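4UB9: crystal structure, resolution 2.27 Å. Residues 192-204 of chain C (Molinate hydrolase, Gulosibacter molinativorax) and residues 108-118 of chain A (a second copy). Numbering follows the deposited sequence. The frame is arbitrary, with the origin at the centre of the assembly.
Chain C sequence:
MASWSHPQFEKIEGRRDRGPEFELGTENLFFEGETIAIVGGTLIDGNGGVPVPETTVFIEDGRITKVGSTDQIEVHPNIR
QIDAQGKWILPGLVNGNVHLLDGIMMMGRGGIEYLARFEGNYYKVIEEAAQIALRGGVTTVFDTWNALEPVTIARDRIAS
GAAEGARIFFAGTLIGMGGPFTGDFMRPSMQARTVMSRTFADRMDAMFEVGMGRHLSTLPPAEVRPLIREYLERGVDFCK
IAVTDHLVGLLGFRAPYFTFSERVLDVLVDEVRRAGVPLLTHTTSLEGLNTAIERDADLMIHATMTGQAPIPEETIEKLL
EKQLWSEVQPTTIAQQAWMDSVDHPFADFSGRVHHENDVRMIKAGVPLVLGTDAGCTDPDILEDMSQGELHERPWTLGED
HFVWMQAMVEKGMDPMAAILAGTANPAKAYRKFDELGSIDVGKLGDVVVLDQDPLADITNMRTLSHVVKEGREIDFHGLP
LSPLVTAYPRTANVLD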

# COMPACT_ATOMS: atom_id res chain seq x y z
N ALA C 192 7.27 -4.79 -4.72
CA ALA C 192 8.58 -4.31 -5.03
C ALA C 192 8.62 -3.24 -6.13
O ALA C 192 9.41 -2.29 -6.04
CB ALA C 192 9.48 -5.46 -5.41
N ARG C 193 7.79 -3.38 -7.14
CA ARG C 193 7.79 -2.45 -8.27
C ARG C 193 7.46 -1.05 -7.87
O ARG C 193 7.84 -0.11 -8.55
CB ARG C 193 6.84 -2.88 -9.40
CG ARG C 193 7.57 -3.65 -10.48
CD ARG C 193 6.71 -4.11 -11.64
NE ARG C 193 7.44 -5.06 -12.49
CZ ARG C 193 8.18 -4.75 -13.56
NH1 ARG C 193 8.34 -3.51 -13.95
NH2 ARG C 193 8.79 -5.72 -14.22
N THR C 194 6.75 -0.88 -6.75
CA THR C 194 6.41 0.48 -6.31
C THR C 194 7.63 1.28 -5.84
O THR C 194 7.55 2.48 -5.71
CB THR C 194 5.38 0.48 -5.19
OG1 THR C 194 5.92 -0.17 -4.02
CG2 THR C 194 4.10 -0.21 -5.64
N VAL C 195 8.75 0.62 -5.57
CA VAL C 195 9.91 1.32 -5.02
C VAL C 195 11.23 1.04 -5.69
O VAL C 195 12.29 1.37 -5.17
CB VAL C 195 10.09 1.00 -3.52
CG1 VAL C 195 8.86 1.37 -2.75
CG2 VAL C 195 10.37 -0.48 -3.29
N MET C 196 11.18 0.42 -6.85
CA MET C 196 12.40 0.13 -7.64
C MET C 196 12.22 0.66 -9.03
O MET C 196 11.10 0.99 -9.43
CB MET C 196 12.66 -1.38 -7.69
CG MET C 196 11.64 -2.13 -8.51
SD MET C 196 11.67 -3.91 -8.30
CE MET C 196 13.32 -4.24 -8.89
N SER C 197 13.31 0.79 -9.78
CA SER C 197 13.22 1.25 -11.15
C SER C 197 12.55 0.22 -12.00
O SER C 197 12.69 -0.99 -11.79
CB SER C 197 14.58 1.54 -11.76
OG SER C 197 15.39 0.39 -11.81
N ARG C 198 11.72 0.69 -12.91
CA ARG C 198 11.04 -0.20 -13.85
C ARG C 198 12.10 -0.89 -14.73
O ARG C 198 12.01 -2.06 -15.03
CB ARG C 198 10.06 0.60 -14.70
CG ARG C 198 9.31 -0.18 -15.74
CD ARG C 198 8.32 0.72 -16.47
NE ARG C 198 8.87 1.99 -16.98
CZ ARG C 198 9.82 2.15 -17.90
NH1 ARG C 198 10.43 1.11 -18.47
NH2 ARG C 198 10.17 3.38 -18.25
N THR C 199 13.14 -0.15 -15.09
CA THR C 199 14.18 -0.73 -15.97
C THR C 199 14.80 -1.98 -15.30
O THR C 199 15.01 -2.98 -15.95
CB THR C 199 15.27 0.30 -16.23
OG1 THR C 199 14.68 1.45 -16.86
CG2 THR C 199 16.36 -0.27 -17.12
N PHE C 200 15.12 -1.86 -14.01
CA PHE C 200 15.79 -2.94 -13.30
C PHE C 200 14.85 -4.06 -13.11
O PHE C 200 15.19 -5.21 -13.34
CB PHE C 200 16.32 -2.50 -11.93
CG PHE C 200 17.04 -3.60 -11.16
CD1 PHE C 200 18.06 -4.32 -11.73
CD2 PHE C 200 16.69 -3.88 -9.88
CE1 PHE C 200 18.71 -5.31 -11.02
CE2 PHE C 200 17.33 -4.86 -9.16
CZ PHE C 200 18.35 -5.57 -9.72
N ALA C 201 13.64 -3.73 -12.71
CA ALA C 201 12.62 -4.75 -12.54
C ALA C 201 12.40 -5.53 -13.85
O ALA C 201 12.27 -6.76 -13.84
CB ALA C 201 11.30 -4.16 -12.06
N ASP C 202 12.32 -4.82 -14.97
CA ASP C 202 12.13 -5.49 -16.30
C ASP C 202 13.32 -6.37 -16.69
O ASP C 202 13.16 -7.45 -17.22
CB ASP C 202 11.88 -4.47 -17.40
CG ASP C 202 10.49 -3.79 -17.29
OD1 ASP C 202 9.62 -4.29 -16.55
OD2 ASP C 202 10.28 -2.78 -17.97
N ARG C 203 14.52 -5.89 -16.41
CA ARG C 203 15.70 -6.65 -16.76
C ARG C 203 15.75 -7.98 -15.95
O ARG C 203 16.14 -9.01 -16.46
CB ARG C 203 16.95 -5.81 -16.55
CG ARG C 203 18.24 -6.53 -16.89
CD ARG C 203 19.41 -5.59 -16.98
NE ARG C 203 19.93 -5.08 -15.69
CZ ARG C 203 19.80 -3.82 -15.24
NH1 ARG C 203 19.11 -2.91 -15.93
NH2 ARG C 203 20.34 -3.47 -14.09
N MET C 204 15.32 -7.94 -14.70
CA MET C 204 15.34 -9.11 -13.84
C MET C 204 14.24 -10.06 -14.24
O MET C 204 14.46 -11.25 -14.33
CB MET C 204 15.16 -8.73 -12.36
CG MET C 204 16.32 -7.97 -11.75
SD MET C 204 17.89 -8.86 -11.73
CE MET C 204 18.69 -8.26 -13.21
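Chain A (108-118) GRGGIEYLARF

Chain A residues 108-118 against the turn and helix start of chain C residues 192-204. E113(A), in the first turn of the chain A helix, grips S197(C) with both carboxylate oxygens: S197(C) OG donates to E113(A) OE1 at 2.8 Å, and S197(C) N donates to E113(A) OE2, also at 2.8 Å. S197(C) is the N-cap of the chain C helix that starts at R198(C), and its OG at the same time accepts from F200(C) N at 3.2 Å, so one hydroxyl caps its own helix and binds the neighbouring subunit. R109(A), extended before the helix (phi/psi -80/151), points its CA-to-CB bond toward chain C and reaches backbone carbonyls with NH1, which donates to M196(C) O at 3.1 Å and to R193(C) O at a very short 2.3 Å; both oxygens lie near the guanidinium plane, while T194(C) O lies over one face. Backbone meets backbone where G110(A) N donates to V195(C) O at 3.2 Å. The nearest CA pairs set the register: V195(C) CA to R109(A) CA is 4.4 Å and M196(C) CA to G110(A) CA is 4.8 Å. G110(A), the N-cap of the chain A helix, has phi/psi 114/-19, where a CB would jam against the preceding carbonyl. Water 1 accepts from E113(A) N at 2.9 Å and donates to E113(A) OE2 at 2.7 Å and V195(C) O at 3.2 Å, tying the helix start to the turn. From here the chain A helix, which starts at G111(A), runs at 70° (between N-to-C directions) to the chain C helix, the axes approaching to 11.6 Å. Side chains fill part of this gap: R117(A) NH2 lies over one face of the F200(C) ring, 3.6 Å from F200(C) CE1, though the cation-pi attraction is at most weak. R203(C) NH2 stands 3.9 Å from R117(A) NH2, like charges, both NH2 atoms being hydrogen-bonded elsewhere in the structure. The apolar contact is V195(C) CG2 on I112(A) CD1, 4.1 Å.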

# COMPACT_ATOMS: atom_id res chain seq x y z
N GLY A 108 12.16 8.83 -3.82
CA GLY A 108 11.24 8.07 -4.66
C GLY A 108 11.74 6.66 -4.80
O GLY A 108 12.13 6.05 -3.84
N ARG A 109 11.76 6.16 -6.03
CA ARG A 109 12.24 4.82 -6.33
C ARG A 109 13.75 4.78 -6.40
O ARG A 109 14.36 5.74 -6.78
CB ARG A 109 11.76 4.37 -7.69
CG ARG A 109 10.30 4.50 -7.91
CD ARG A 109 9.91 4.32 -9.38
NE ARG A 109 8.46 4.38 -9.43
CZ ARG A 109 7.68 3.32 -9.31
NH1 ARG A 109 8.22 2.11 -9.19
NH2 ARG A 109 6.35 3.45 -9.27
N GLY A 110 14.32 3.62 -6.07
CA GLY A 110 15.73 3.38 -6.35
C GLY A 110 16.64 3.22 -5.16
O GLY A 110 17.78 2.74 -5.31
N GLY A 111 16.20 3.69 -4.00
CA GLY A 111 17.05 3.68 -2.79
C GLY A 111 17.62 2.32 -2.47
O GLY A 111 18.81 2.18 -2.16
N ILE A 112 16.78 1.29 -2.54
CA ILE A 112 17.20 -0.02 -2.14
C ILE A 112 18.28 -0.52 -3.08
O ILE A 112 19.36 -0.92 -2.64
CB ILE A 112 16.08 -1.03 -2.11
CG1 ILE A 112 15.03 -0.64 -1.06
CG2 ILE A 112 16.62 -2.41 -1.73
CD1 ILE A 112 13.74 -1.42 -1.20
N GLU A 113 17.95 -0.52 -4.37
CA GLU A 113 18.83 -1.10 -5.39
C GLU A 113 20.15 -0.38 -5.44
O GLU A 113 21.22 -1.00 -5.46
CB GLU A 113 18.18 -1.14 -6.78
CG GLU A 113 17.77 0.21 -7.35
CD GLU A 113 16.70 0.10 -8.43
OE1 GLU A 113 17.06 -0.02 -9.64
OE2 GLU A 113 15.50 0.21 -8.09
N TYR A 114 20.11 0.93 -5.34
CA TYR A 114 21.35 1.72 -5.34
C TYR A 114 22.23 1.45 -4.11
O TYR A 114 23.43 1.20 -4.22
CB TYR A 114 20.94 3.17 -5.38
CG TYR A 114 22.00 4.26 -5.29
CD1 TYR A 114 22.75 4.65 -6.42
CD2 TYR A 114 22.15 5.00 -4.14
CE1 TYR A 114 23.64 5.71 -6.36
CE2 TYR A 114 23.04 6.09 -4.08
CZ TYR A 114 23.79 6.41 -5.18
OH TYR A 114 24.65 7.47 -5.10
N LEU A 115 21.64 1.50 -2.92
CA LEU A 115 22.48 1.31 -1.72
C LEU A 115 23.00 -0.12 -1.60
O LEU A 115 24.08 -0.35 -1.05
CB LEU A 115 21.73 1.73 -0.46
CG LEU A 115 21.51 3.26 -0.39
CD1 LEU A 115 20.58 3.65 0.76
CD2 LEU A 115 22.82 3.99 -0.24
N ALA A 116 22.21 -1.08 -2.06
CA ALA A 116 22.66 -2.47 -1.97
C ALA A 116 23.74 -2.71 -3.00
O ALA A 116 24.73 -3.41 -2.75
CB ALA A 116 21.50 -3.42 -2.17
N ARG A 117 23.56 -2.13 -4.16
CA ARG A 117 24.50 -2.39 -5.23
C ARG A 117 25.87 -1.89 -4.88
O ARG A 117 26.86 -2.47 -5.25
CB ARG A 117 24.02 -1.76 -6.54
CG ARG A 117 24.79 -2.23 -7.79
CD ARG A 117 24.33 -1.46 -9.03
NE ARG A 117 22.93 -1.66 -9.38
CZ ARG A 117 22.48 -2.73 -10.04
NH1 ARG A 117 23.30 -3.69 -10.42
NH2 ARG A 117 21.17 -2.84 -10.30
N PHE A 118 25.93 -0.75 -4.20
CA PHE A 118 27.24 -0.12 -3.95
C PHE A 118 27.79 -0.24 -2.55
O PHE A 118 28.83 0.33 -2.28
CB PHE A 118 27.22 1.32 -4.42
CG PHE A 118 26.90 1.42 -5.88
CD1 PHE A 118 27.78 0.89 -6.81
CD2 PHE A 118 25.70 1.91 -6.32
CE1 PHE A 118 27.49 0.90 -8.16
CE2 PHE A 118 25.39 1.93 -7.68
CZ PHE A 118 26.30 1.42 -8.60
O HOH W 1 15.27 0.13 -5.37